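Local coordinates for protein exodeoxyribonuclease III (Neisseria meningitidis, PDB 2JC4) that probably degrades double-stranded DNA from its 3' ends in a metal-dependent way, as a member of the AP endonuclease/exonuclease III family of DNA repair enzymes, at residues A[153-158]-A[213-218]; A[10-15]-A[35-40]; A[140-145]-A[223-228]; A[178-183]-A[218-223]. All blocks are in the same frame, centred on the assembly; numbering follows the deposited sequence. Where two conformers were deposited one is given.

Interaction 1 (A[153-158]-A[213-218]); sequences DADCYD and GLRIDH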
loop_
_atom_site.group_PDB
_atom_site.type_symbol
_atom_site.label_atom_id
_atom_site.label_comp_id
_atom_site.label_asym_id
_atom_site.label_seq_id
_atom_site.Cartn_x
_atom_site.Cartn_y
_atom_site.Cartn_z
ATOM N N ASP A 153 0.454 5.758 -18.236
ATOM C CA ASP A 153 -0.932 6.148 -18.620
ATOM C C ASP A 153 -1.967 5.011 -18.629
ATOM O O ASP A 153 -3.147 5.249 -18.442
ATOM C CB ASP A 153 -0.949 6.951 -19.930
ATOM C CG ASP A 153 -0.633 8.443 -19.715
ATOM O OD1 ASP A 153 -0.705 8.969 -18.569
ATOM O OD2 ASP A 153 -0.356 9.090 -20.724
ATOM N N ALA A 154 -1.531 3.766 -18.785
ATOM C CA ALA A 154 -2.458 2.630 -18.632
ATOM C C ALA A 154 -3.082 2.558 -17.218
ATOM O O ALA A 154 -4.086 1.864 -17.011
ATOM C CB ALA A 154 -1.756 1.320 -18.980
ATOM N N ASP A 155 -2.487 3.283 -16.269
ATOM C CA ASP A 155 -2.879 3.300 -14.843
ATOM C C ASP A 155 -3.765 4.492 -14.479
ATOM O O ASP A 155 -4.142 4.655 -13.340
ATOM C CB ASP A 155 -1.608 3.327 -13.977
ATOM C CG ASP A 155 -0.701 2.151 -14.293
ATOM O OD1 ASP A 155 -1.238 1.027 -14.447
ATOM O OD2 ASP A 155 0.525 2.315 -14.386
ATOM N N CYS A 156 -4.050 5.365 -15.449
ATOM C CA CYS A 156 -4.953 6.522 -15.240
ATOM C C CYS A 156 -6.060 6.479 -16.307
ATOM O O CYS A 156 -5.746 6.591 -17.490
ATOM C CB CYS A 156 -4.158 7.830 -15.349
ATOM S SG CYS A 156 -2.759 7.997 -14.195
ATOM N N TYR A 157 -7.328 6.284 -15.906
ATOM C CA TYR A 157 -8.459 6.197 -16.877
ATOM C C TYR A 157 -8.500 7.519 -17.636
ATOM O O TYR A 157 -8.212 8.584 -17.074
ATOM C CB TYR A 157 -9.828 5.882 -16.214
ATOM C CG TYR A 157 -10.415 7.062 -15.533
ATOM C CD1 TYR A 157 -11.242 7.950 -16.233
ATOM C CD2 TYR A 157 -10.090 7.354 -14.203
ATOM C CE1 TYR A 157 -11.757 9.073 -15.624
ATOM C CE2 TYR A 157 -10.602 8.470 -13.586
ATOM C CZ TYR A 157 -11.441 9.325 -14.303
ATOM O OH TYR A 157 -11.940 10.452 -13.692
ATOM N N ASP A 158 -8.851 7.497 -18.903
ATOM C CA ASP A 158 -8.879 8.785 -19.643
ATOM C C ASP A 158 -7.586 9.638 -19.363
ATOM O O ASP A 158 -7.662 10.712 -18.786
ATOM C CB ASP A 158 -10.185 9.557 -19.307
ATOM C CG ASP A 158 -11.496 8.815 -19.785
ATOM O OD1 ASP A 158 -11.473 8.034 -20.782
ATOM O OD2 ASP A 158 -12.569 9.032 -19.173
ATOM N N GLY A 213 -10.879 4.272 -12.891
ATOM C CA GLY A 213 -10.042 4.368 -11.692
ATOM C C GLY A 213 -8.559 4.628 -11.997
ATOM O O GLY A 213 -8.172 4.896 -13.151
ATOM N N LEU A 214 -7.745 4.605 -10.940
ATOM C CA LEU A 214 -6.282 4.686 -11.010
ATOM C C LEU A 214 -5.660 3.411 -10.385
ATOM O O LEU A 214 -6.198 2.844 -9.427
ATOM C CB LEU A 214 -5.762 5.920 -10.280
ATOM C CG LEU A 214 -6.434 7.275 -10.609
ATOM C CD1 LEU A 214 -5.810 8.298 -9.698
ATOM C CD2 LEU A 214 -6.225 7.662 -12.047
ATOM N N ARG A 215 -4.549 2.962 -10.952
ATOM C CA ARG A 215 -3.713 1.957 -10.274
ATOM C C ARG A 215 -2.660 2.661 -9.445
ATOM O O ARG A 215 -1.600 3.033 -9.965
ATOM C CB ARG A 215 -3.051 0.971 -11.259
ATOM C CG ARG A 215 -2.334 -0.195 -10.571
ATOM C CD ARG A 215 -1.665 -1.161 -11.586
ATOM N NE ARG A 215 -0.515 -0.530 -12.244
ATOM C CZ ARG A 215 0.761 -0.854 -11.988
ATOM N NH1 ARG A 215 1.047 -1.810 -11.118
ATOM N NH2 ARG A 215 1.744 -0.243 -12.623
ATOM N N ILE A 216 -2.941 2.821 -8.153
ATOM C CA ILE A 216 -2.027 3.520 -7.231
ATOM C C ILE A 216 -1.588 2.698 -6.039
ATOM O O ILE A 216 -0.728 3.150 -5.254
ATOM C CB ILE A 216 -2.631 4.872 -6.744
ATOM C CG1 ILE A 216 -4.012 4.650 -6.073
ATOM C CG2 ILE A 216 -2.722 5.884 -7.968
ATOM C CD1 ILE A 216 -4.647 5.958 -5.510
ATOM N N ASP A 217 -2.197 1.526 -5.863
ATOM C CA ASP A 217 -1.776 0.602 -4.825
ATOM C C ASP A 217 -0.920 -0.502 -5.428
ATOM O O ASP A 217 -1.376 -1.241 -6.355
ATOM C CB ASP A 217 -3.019 0.013 -4.146
ATOM C CG ASP A 217 -3.896 1.090 -3.535
ATOM O OD1 ASP A 217 -3.616 1.443 -2.386
ATOM O OD2 ASP A 217 -4.895 1.524 -4.175
ATOM N N HIS A 218 0.308 -0.637 -4.912
ATOM C CA HIS A 218 1.319 -1.481 -5.615
ATOM C C HIS A 218 1.999 -2.424 -4.664
ATOM O O HIS A 218 1.970 -2.205 -3.458
ATOM C CB HIS A 218 2.395 -0.609 -6.298
ATOM C CG HIS A 218 1.834 0.449 -7.205
ATOM N ND1 HIS A 218 1.029 0.148 -8.272
ATOM C CD2 HIS A 218 1.907 1.805 -7.153
ATOM C CE1 HIS A 218 0.653 1.274 -8.870
ATOM N NE2 HIS A 218 1.179 2.296 -8.210
HETATM O O HOH W 1 1.825 0.379 -15.888
#
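Arg215 sends CG anti to its backbone N (chi1 -172°) and then bends at chi3 (70°), a kink that brings NE against the carboxylate of Asp155, whose own CG lies beside its backbone N. The two side chains run side by side and point the same way. NE gives a salt-bridging hydrogen bond to Asp155 OD1 of 2.8 Å; the oxygen lies close to the guanidinium plane, but the donor meets the carboxylate from well above its plane (64° out). A weak second bond, from Arg215 NH2 to Asp155 OD2, spans 3.3 Å, and a water donates to Asp155 OD2 and accepts a weak bond from Arg215 NH2. Both charges have further partners: Arg189 reaches Asp155 OD1, and Asp186 pairs with Arg215 NH2. One guanidinium face is occupied by His218 CE1, 3.7 Å above its centre.

Next to this pair the backbones form an isolated antiparallel bridge, in which Cys156 and Leu214 are a non-hydrogen-bonded pair. It fastens the loop following strand 141-144 to the lead-in of strand 217-221, in the DNase I-like fold. Arg215 N donates to Asp155 O at 3.0 Å, and Tyr157 N to Gly213 O at 3.2 Å. Leu214 CD2 packs 3.9 Å from CB of Cys156, a residue that also forms a disulfide with Cys168. Gly213 O also lies at the edge of the Tyr157 ring, 3.3 Å from CD2.

Interaction 2 (A[10-15]-A[35-40]); sequences SLNVRL and LKLDQD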
loop_
_atom_site.group_PDB
_atom_site.type_symbol
_atom_site.label_atom_id
_atom_site.label_comp_id
_atom_site.label_asym_id
_atom_site.label_seq_id
_atom_site.Cartn_x
_atom_site.Cartn_y
_atom_site.Cartn_z
ATOM N N SER A 10 -10.430 4.369 6.770
ATOM C CA SER A 10 -10.917 4.228 8.166
ATOM C C SER A 10 -11.102 2.752 8.583
ATOM O O SER A 10 -12.005 2.042 8.075
ATOM C CB SER A 10 -12.186 5.039 8.493
ATOM O OG SER A 10 -12.563 4.666 9.821
ATOM N N LEU A 11 -10.272 2.289 9.516
ATOM C CA LEU A 11 -10.456 0.932 10.054
ATOM C C LEU A 11 -11.699 0.791 10.952
ATOM O O LEU A 11 -12.269 -0.295 11.048
ATOM C CB LEU A 11 -9.208 0.454 10.805
ATOM C CG LEU A 11 -9.226 -0.997 11.259
ATOM C CD1 LEU A 11 -9.512 -1.950 10.106
ATOM C CD2 LEU A 11 -7.884 -1.356 11.927
ATOM N N ASN A 12 -12.114 1.877 11.588
ATOM C CA ASN A 12 -13.382 1.885 12.337
ATOM C C ASN A 12 -14.516 1.471 11.403
ATOM O O ASN A 12 -15.320 0.589 11.717
ATOM C CB ASN A 12 -13.651 3.272 12.923
ATOM C CG ASN A 12 -14.343 3.216 14.302
ATOM O OD1 ASN A 12 -14.994 2.227 14.668
ATOM N ND2 ASN A 12 -14.177 4.287 15.078
ATOM N N VAL A 13 -14.564 2.102 10.232
ATOM C CA VAL A 13 -15.625 1.799 9.272
ATOM C C VAL A 13 -15.502 0.398 8.687
ATOM O O VAL A 13 -16.498 -0.321 8.528
ATOM C CB VAL A 13 -15.654 2.841 8.142
ATOM C CG1 VAL A 13 -16.795 2.529 7.167
ATOM C CG2 VAL A 13 -15.812 4.240 8.737
ATOM N N ARG A 14 -14.282 0.017 8.332
ATOM C CA ARG A 14 -14.068 -1.174 7.512
ATOM C C ARG A 14 -13.800 -2.430 8.295
ATOM O O ARG A 14 -13.599 -3.480 7.699
ATOM C CB ARG A 14 -12.874 -0.951 6.551
ATOM C CG ARG A 14 -13.148 -1.299 5.079
ATOM C CD ARG A 14 -14.322 -0.525 4.510
ATOM N NE ARG A 14 -14.022 0.914 4.543
ATOM C CZ ARG A 14 -14.880 1.884 4.273
ATOM N NH1 ARG A 14 -16.129 1.612 3.908
ATOM N NH2 ARG A 14 -14.479 3.155 4.364
ATOM N N LEU A 15 -13.747 -2.334 9.624
ATOM C CA LEU A 15 -13.399 -3.519 10.428
ATOM C C LEU A 15 -14.157 -4.806 10.076
ATOM O O LEU A 15 -13.523 -5.831 9.914
ATOM C CB LEU A 15 -13.454 -3.255 11.944
ATOM C CG LEU A 15 -12.998 -4.402 12.854
ATOM C CD1 LEU A 15 -11.537 -4.783 12.612
ATOM C CD2 LEU A 15 -13.166 -3.933 14.280
ATOM N N LEU A 35 -5.754 3.854 8.596
ATOM C CA LEU A 35 -6.473 3.427 9.816
ATOM C C LEU A 35 -7.412 4.535 10.286
ATOM O O LEU A 35 -8.553 4.261 10.673
ATOM C CB LEU A 35 -5.502 3.119 10.941
ATOM C CG LEU A 35 -4.436 2.089 10.652
ATOM C CD1 LEU A 35 -3.622 1.966 11.958
ATOM C CD2 LEU A 35 -5.055 0.728 10.249
ATOM N N LYS A 36 -6.936 5.785 10.230
ATOM C CA LYS A 36 -7.700 6.935 10.746
ATOM C C LYS A 36 -8.149 6.723 12.190
ATOM O O LYS A 36 -9.278 7.042 12.570
ATOM C CB LYS A 36 -8.892 7.238 9.842
ATOM C CG LYS A 36 -8.507 7.756 8.454
ATOM C CD LYS A 36 -9.785 8.154 7.680
ATOM C CE LYS A 36 -9.515 8.532 6.242
ATOM N NZ LYS A 36 -10.766 8.998 5.611
ATOM N N LEU A 37 -7.236 6.192 12.998
ATOM C CA LEU A 37 -7.522 5.867 14.387
ATOM C C LEU A 37 -6.272 6.144 15.137
ATOM O O LEU A 37 -5.185 5.741 14.708
ATOM C CB LEU A 37 -7.836 4.364 14.526
ATOM C CG LEU A 37 -9.215 3.860 14.166
ATOM C CD1 LEU A 37 -9.224 2.356 14.246
ATOM C CD2 LEU A 37 -10.278 4.468 15.050
ATOM N N ASP A 38 -6.408 6.802 16.276
ATOM C CA ASP A 38 -5.264 6.997 17.171
ATOM C C ASP A 38 -4.677 5.669 17.648
ATOM O O ASP A 38 -5.358 4.644 17.664
ATOM C CB ASP A 38 -5.674 7.853 18.375
ATOM C CG ASP A 38 -4.481 8.542 19.035
ATOM O OD1 ASP A 38 -3.350 8.507 18.458
ATOM O OD2 ASP A 38 -4.681 9.105 20.145
ATOM N N GLN A 39 -3.419 5.702 18.067
ATOM C CA GLN A 39 -2.712 4.486 18.490
ATOM C C GLN A 39 -3.576 3.624 19.420
ATOM O O GLN A 39 -3.760 2.436 19.173
ATOM C CB GLN A 39 -1.394 4.856 19.193
ATOM C CG GLN A 39 -0.479 3.622 19.443
ATOM C CD GLN A 39 0.157 3.098 18.164
ATOM O OE1 GLN A 39 0.220 3.809 17.139
ATOM N NE2 GLN A 39 0.663 1.873 18.217
ATOM N N ASP A 40 -4.129 4.224 20.482
ATOM C CA ASP A 40 -4.879 3.432 21.471
ATOM C C ASP A 40 -6.332 3.135 21.065
ATOM O O ASP A 40 -7.108 2.596 21.874
ATOM C CB ASP A 40 -4.801 4.101 22.865
ATOM C CG ASP A 40 -5.653 5.364 22.980
ATOM O OD1 ASP A 40 -6.149 5.857 21.937
ATOM O OD2 ASP A 40 -5.826 5.880 24.115
HETATM O O HOH W 2 -11.798 6.952 11.845
#
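Leu35 meets Leu11 twice, once through backbone and once through side chain. Its carbonyl O accepts the N-H of Leu11 at 2.9 Å, a fairly straight bond at the hydrogen (162°), with the donor tilted out of the carbonyl plane. The same oxygen receives a CA-H...O contact from Ser10, whose CA is 3.4 Å away, so one acceptor is shared by two consecutive residues. The isobutyl groups of Leu35 and Leu11 lie side by side, with the CD2 atoms 3.9 Å apart.

Lys36 follows, adopting left-handed backbone angles. Its extended chain passes alongside Ser10, CD lying 4.0 Å from Ser10 CB, and carries NZ to a hydrogen bond with Asn9 OD1. Its carbonyl turns to a water that donates to Lys36 O at 2.6 Å and also bonds Ser10 OG. That hydroxyl, placed anti to the backbone N (chi1 174°), caps the helix by accepting from Val13 N.

Leu37 closes the contact with both methyls. CD1 presses on Leu11 CB at 3.9 Å, while CD2 comes equally near Asn12 ND2, the two side chains crossing at about a right angle. Leu11 also touches Phe42 and Pro43, in the loop before helix 44-48.

Here an N-capped helix, 11-23, starts against the loop leaving strand 29-33, and Asn9 and Glu34, the residues immediately preceding the two segments, bind the magnesium ion at the active site of this DNase I-like nuclease; the Lys36 side chain comes within about 4 Å of that ion.

Interaction 3 (A[140-145]-A[223-228]); sequences KLVLLG and PAMAAA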
loop_
_atom_site.group_PDB
_atom_site.type_symbol
_atom_site.label_atom_id
_atom_site.label_comp_id
_atom_site.label_asym_id
_atom_site.label_seq_id
_atom_site.Cartn_x
_atom_site.Cartn_y
_atom_site.Cartn_z
ATOM N N LYS A 140 14.789 -11.057 0.906
ATOM C CA LYS A 140 13.361 -11.148 0.653
ATOM C C LYS A 140 12.755 -9.852 1.207
ATOM O O LYS A 140 12.710 -9.646 2.406
ATOM C CB LYS A 140 12.784 -12.396 1.296
ATOM C CG LYS A 140 13.288 -13.663 0.644
ATOM C CD LYS A 140 12.660 -14.875 1.317
ATOM C CE LYS A 140 13.018 -16.184 0.578
ATOM N NZ LYS A 140 12.405 -17.346 1.293
ATOM N N LEU A 141 12.357 -8.949 0.318
ATOM C CA LEU A 141 11.815 -7.674 0.792
ATOM C C LEU A 141 10.618 -7.277 -0.054
ATOM O O LEU A 141 10.637 -7.456 -1.262
ATOM C CB LEU A 141 12.909 -6.587 0.838
ATOM C CG LEU A 141 12.473 -5.162 1.286
ATOM C CD1 LEU A 141 13.570 -4.491 2.175
ATOM C CD2 LEU A 141 12.049 -4.258 0.086
ATOM N N VAL A 142 9.566 -6.791 0.611
ATOM C CA VAL A 142 8.339 -6.322 -0.074
ATOM C C VAL A 142 8.019 -4.922 0.390
ATOM O O VAL A 142 7.792 -4.688 1.576
ATOM C CB VAL A 142 7.108 -7.261 0.164
ATOM C CG1 VAL A 142 5.915 -6.791 -0.619
ATOM C CG2 VAL A 142 7.398 -8.688 -0.291
ATOM N N LEU A 143 7.999 -3.982 -0.548
ATOM C CA LEU A 143 7.577 -2.610 -0.264
ATOM C C LEU A 143 6.213 -2.414 -0.898
ATOM O O LEU A 143 6.095 -2.463 -2.130
ATOM C CB LEU A 143 8.599 -1.583 -0.831
ATOM C CG LEU A 143 8.171 -0.095 -0.914
ATOM C CD1 LEU A 143 8.045 0.478 0.488
ATOM C CD2 LEU A 143 9.125 0.774 -1.763
ATOM N N LEU A 144 5.175 -2.218 -0.084
ATOM C CA LEU A 144 3.805 -2.202 -0.631
ATOM C C LEU A 144 2.919 -1.210 0.070
ATOM O O LEU A 144 3.229 -0.760 1.183
ATOM C CB LEU A 144 3.152 -3.613 -0.605
ATOM C CG LEU A 144 2.664 -4.210 0.745
ATOM C CD1 LEU A 144 2.168 -5.628 0.531
ATOM C CD2 LEU A 144 3.756 -4.203 1.877
ATOM N N GLY A 145 1.814 -0.838 -0.578
ATOM C CA GLY A 145 0.911 0.125 0.037
ATOM C C GLY A 145 0.258 1.007 -1.007
ATOM O O GLY A 145 0.182 0.651 -2.189
ATOM N N PRO A 223 14.315 -9.149 -6.069
ATOM C CA PRO A 223 14.389 -10.245 -7.034
ATOM C C PRO A 223 14.086 -11.629 -6.486
ATOM O O PRO A 223 13.452 -12.407 -7.194
ATOM C CB PRO A 223 15.840 -10.199 -7.539
ATOM C CG PRO A 223 16.363 -8.920 -7.185
ATOM C CD PRO A 223 15.542 -8.339 -6.052
ATOM N N ALA A 224 14.521 -11.941 -5.258
ATOM C CA ALA A 224 14.267 -13.275 -4.674
ATOM C C ALA A 224 12.770 -13.537 -4.577
ATOM O O ALA A 224 12.322 -14.665 -4.751
ATOM C CB ALA A 224 14.937 -13.424 -3.286
ATOM N N MET A 225 12.004 -12.478 -4.300
ATOM C CA MET A 225 10.540 -12.552 -4.297
ATOM C C MET A 225 9.953 -12.576 -5.719
ATOM O O MET A 225 9.027 -13.337 -6.006
ATOM C CB MET A 225 9.943 -11.405 -3.448
ATOM C CG MET A 225 10.323 -11.446 -1.931
ATOM S SD MET A 225 9.756 -12.928 -1.044
ATOM C CE MET A 225 8.032 -12.491 -0.688
ATOM N N ALA A 226 10.506 -11.768 -6.620
ATOM C CA ALA A 226 10.080 -11.788 -8.040
ATOM C C ALA A 226 10.190 -13.187 -8.650
ATOM O O ALA A 226 9.303 -13.625 -9.388
ATOM C CB ALA A 226 10.891 -10.784 -8.870
ATOM N N ALA A 227 11.247 -13.909 -8.300
ATOM C CA ALA A 227 11.465 -15.232 -8.847
ATOM C C ALA A 227 10.380 -16.202 -8.397
ATOM O O ALA A 227 10.096 -17.164 -9.111
ATOM C CB ALA A 227 12.860 -15.762 -8.441
ATOM N N ALA A 228 9.789 -15.949 -7.225
ATOM C CA ALA A 228 8.769 -16.836 -6.644
ATOM C C ALA A 228 7.348 -16.348 -6.928
ATOM O O ALA A 228 6.369 -16.954 -6.499
ATOM C CB ALA A 228 8.989 -16.989 -5.110
#
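Met225 CG approaches the peptide joining Lys140 to Leu141 from one side of its plane, beyond the edge opposite the carbonyl oxygen, 3.9 Å from Leu141 N and 4.0 Å from Lys140 CA. This peptide is the flat group the contact uses; no aromatic ring or guanidinium takes part. Leu141 N is hydrogen-bonded to Ser222 OG, a hydroxyl also bonded to Gly139 O, just ahead of the helix.

From there the thioether chain bends twice. CG stands beside the backbone N, and a bend at chi2 (-62°) swings SD towards Lys140, where it rests 3.9 Å from CB and 4.0 Å from Lys140 CG. A further bend, at chi3 (-82°), turns the terminal methyl onto the strand, and Met225 CE ends 3.9 Å from Val142 CG2. Met225 crosses both of these side chains at about a right angle; SD on Lys140 and CE on Val142 let one residue reach across the start of the strand.

In the DNase I-like sandwich of two mixed sheets flanked by helices, Val142 belongs to the side of strand 141-144 that faces the partner sheet, touching Ile3 of strand 2-7 and Ile219 of the neighbouring strand 217-221. Leu141 points the other way, to helix 115-135. The short helix 223-226, which leaves strand 217-221, thus closes over the beginning of strand 141-144 through van der Waals contact, with no hydrogen bond between the two segments.

Lys140 keeps its aliphatic stem on the helix, CG 4.3 Å from Ala224 CB, while the remaining extended chain carries the ammonium away from Ala224 and Met225.

Interaction 4 (A[178-183]-A[218-223]); sequences NLLDLG and HILVSP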
loop_
_atom_site.group_PDB
_atom_site.type_symbol
_atom_site.label_atom_id
_atom_site.label_comp_id
_atom_site.label_asym_id
_atom_site.label_seq_id
_atom_site.Cartn_x
_atom_site.Cartn_y
_atom_site.Cartn_z
ATOM N N ASN A 178 12.253 5.953 -9.087
ATOM C CA ASN A 178 13.390 5.937 -8.157
ATOM C C ASN A 178 13.369 4.762 -7.178
ATOM O O ASN A 178 14.412 4.285 -6.720
ATOM C CB ASN A 178 13.503 7.251 -7.398
ATOM C CG ASN A 178 13.775 8.430 -8.306
ATOM O OD1 ASN A 178 14.223 8.256 -9.426
ATOM N ND2 ASN A 178 13.527 9.655 -7.807
ATOM N N LEU A 179 12.176 4.303 -6.824
ATOM C CA LEU A 179 12.021 3.107 -5.989
ATOM C C LEU A 179 12.356 1.827 -6.776
ATOM O O LEU A 179 13.110 1.002 -6.316
ATOM C CB LEU A 179 10.593 3.050 -5.419
ATOM C CG LEU A 179 10.209 4.142 -4.416
ATOM C CD1 LEU A 179 8.699 4.081 -4.106
ATOM C CD2 LEU A 179 11.061 4.070 -3.104
ATOM N N LEU A 180 11.778 1.662 -7.962
ATOM C CA LEU A 180 12.150 0.550 -8.836
ATOM C C LEU A 180 13.682 0.464 -9.065
ATOM O O LEU A 180 14.244 -0.649 -9.057
ATOM C CB LEU A 180 11.437 0.667 -10.191
ATOM C CG LEU A 180 9.897 0.640 -10.171
ATOM C CD1 LEU A 180 9.342 0.741 -11.589
ATOM C CD2 LEU A 180 9.337 -0.601 -9.432
ATOM N N ASP A 181 14.314 1.622 -9.298
ATOM C CA ASP A 181 15.780 1.765 -9.520
ATOM C C ASP A 181 16.665 1.287 -8.337
ATOM O O ASP A 181 17.865 0.977 -8.505
ATOM C CB ASP A 181 16.111 3.231 -9.828
ATOM C CG ASP A 181 15.622 3.672 -11.197
ATOM O OD1 ASP A 181 15.192 2.803 -11.997
ATOM O OD2 ASP A 181 15.671 4.908 -11.459
ATOM N N LEU A 182 16.059 1.150 -7.157
ATOM C CA LEU A 182 16.750 0.481 -6.037
ATOM C C LEU A 182 17.038 -1.004 -6.296
ATOM O O LEU A 182 17.903 -1.593 -5.621
ATOM C CB LEU A 182 15.961 0.617 -4.715
ATOM C CG LEU A 182 15.629 2.044 -4.305
ATOM C CD1 LEU A 182 14.716 2.080 -3.056
ATOM C CD2 LEU A 182 16.885 2.903 -4.121
ATOM N N GLY A 183 16.309 -1.595 -7.247
ATOM C CA GLY A 183 16.384 -3.020 -7.553
ATOM C C GLY A 183 15.120 -3.743 -7.110
ATOM O O GLY A 183 15.176 -4.807 -6.467
ATOM N N HIS A 218 0.308 -0.637 -4.912
ATOM C CA HIS A 218 1.319 -1.481 -5.615
ATOM C C HIS A 218 1.999 -2.424 -4.664
ATOM O O HIS A 218 1.970 -2.205 -3.458
ATOM C CB HIS A 218 2.395 -0.609 -6.298
ATOM C CG HIS A 218 1.834 0.449 -7.205
ATOM N ND1 HIS A 218 1.029 0.148 -8.272
ATOM C CD2 HIS A 218 1.907 1.805 -7.153
ATOM C CE1 HIS A 218 0.653 1.274 -8.870
ATOM N NE2 HIS A 218 1.179 2.296 -8.210
ATOM N N ILE A 219 2.665 -3.448 -5.211
ATOM C CA ILE A 219 3.465 -4.367 -4.384
ATOM C C ILE A 219 4.824 -4.478 -5.079
ATOM O O ILE A 219 4.905 -4.990 -6.184
ATOM C CB ILE A 219 2.799 -5.757 -4.245
ATOM C CG1 ILE A 219 1.425 -5.624 -3.542
ATOM C CG2 ILE A 219 3.691 -6.698 -3.386
ATOM C CD1 ILE A 219 0.623 -6.889 -3.515
ATOM N N LEU A 220 5.850 -3.891 -4.477
ATOM C CA LEU A 220 7.173 -3.823 -5.115
ATOM C C LEU A 220 8.044 -4.861 -4.418
ATOM O O LEU A 220 8.066 -4.927 -3.174
ATOM C CB LEU A 220 7.791 -2.410 -5.042
ATOM C CG LEU A 220 6.991 -1.156 -5.477
ATOM C CD1 LEU A 220 7.933 0.039 -5.676
ATOM C CD2 LEU A 220 6.137 -1.376 -6.676
ATOM N N VAL A 221 8.718 -5.712 -5.205
ATOM C CA VAL A 221 9.387 -6.889 -4.628
ATOM C C VAL A 221 10.888 -6.979 -5.003
ATOM O O VAL A 221 11.288 -6.595 -6.103
ATOM C CB VAL A 221 8.628 -8.242 -5.011
ATOM C CG1 VAL A 221 7.141 -8.208 -4.538
ATOM C CG2 VAL A 221 8.667 -8.489 -6.536
ATOM N N SER A 222 11.701 -7.517 -4.096
ATOM C CA SER A 222 13.098 -7.798 -4.407
ATOM C C SER A 222 13.168 -8.985 -5.385
ATOM O O SER A 222 12.196 -9.764 -5.513
ATOM C CB SER A 222 13.855 -8.186 -3.126
ATOM O OG SER A 222 13.255 -9.327 -2.544
ATOM N N PRO A 223 14.315 -9.149 -6.069
ATOM C CA PRO A 223 14.389 -10.245 -7.034
ATOM C C PRO A 223 14.086 -11.629 -6.486
ATOM O O PRO A 223 13.452 -12.407 -7.194
ATOM C CB PRO A 223 15.840 -10.199 -7.539
ATOM C CG PRO A 223 16.363 -8.920 -7.185
ATOM C CD PRO A 223 15.542 -8.339 -6.052
#
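Leu179 and Leu220 meet where the C-terminal turn of helix 170-180 lies on strand 217-221, a helix-on-sheet packing in the outer layer of the DNase I-like alpha/beta sandwich. Leu179 points at the strand from its first carbon, CB lying 4.0 Å from Leu220 CD1. Its neighbours set it deep in the layer: Leu143 of the adjoining strand, Phe147, and Thr128 of helix 115-135.

The first bond of the Leu180 side chain runs beside the strand, neither toward it nor away, and its end comes nearer. CD2 comes to 4.1 Å from Leu220 CD1, and the two side chains cross at about a right angle. A single methyl, Leu220 CD1, is in this way touched by two successive helix residues, and Leu220 also touches Phe147.

Beyond Leu180 the chain tightens: Leu182 N bonds back to Leu179 O at 3.1 Å, and Gly183 N to Leu180 O at 2.9 Å. Gly183 then leaves helical angles with a positive phi (109°), a conformation in which a CB would crowd the preceding carbonyl. The turn leads directly into strand 185-186, the edge strand whose Thr185 is hydrogen-bonded through the backbone to Val221. At this outer end the approach passes from side chains to backbone, and no hydrogen bond joins the two segments: the carbonyl oxygen of Gly183 rests 3.6 Å from CD of the Pro223 ring.

From the N terminus, interaction 2 closes first, a short loop joining the start of helix 11-23 to the loop after strand 29-33; it ends before the others begin. Interaction 3 opens at strand 141-144 and closes at helix 223-226, the widest loop of the four. Interactions 1 and 4 nest inside it and cross each other, since segments 153-158 and 178-183 return in the same order, first to the lead-in of strand 217-221 and then to the strand itself, with His218 shared. Strands 141-144 and 217-221 are neighbours in one sheet, so interactions 1, 3 and 4 are joined through it. Interaction 2 belongs to the other sheet's side, its centre about 26 Å from that of interaction 1.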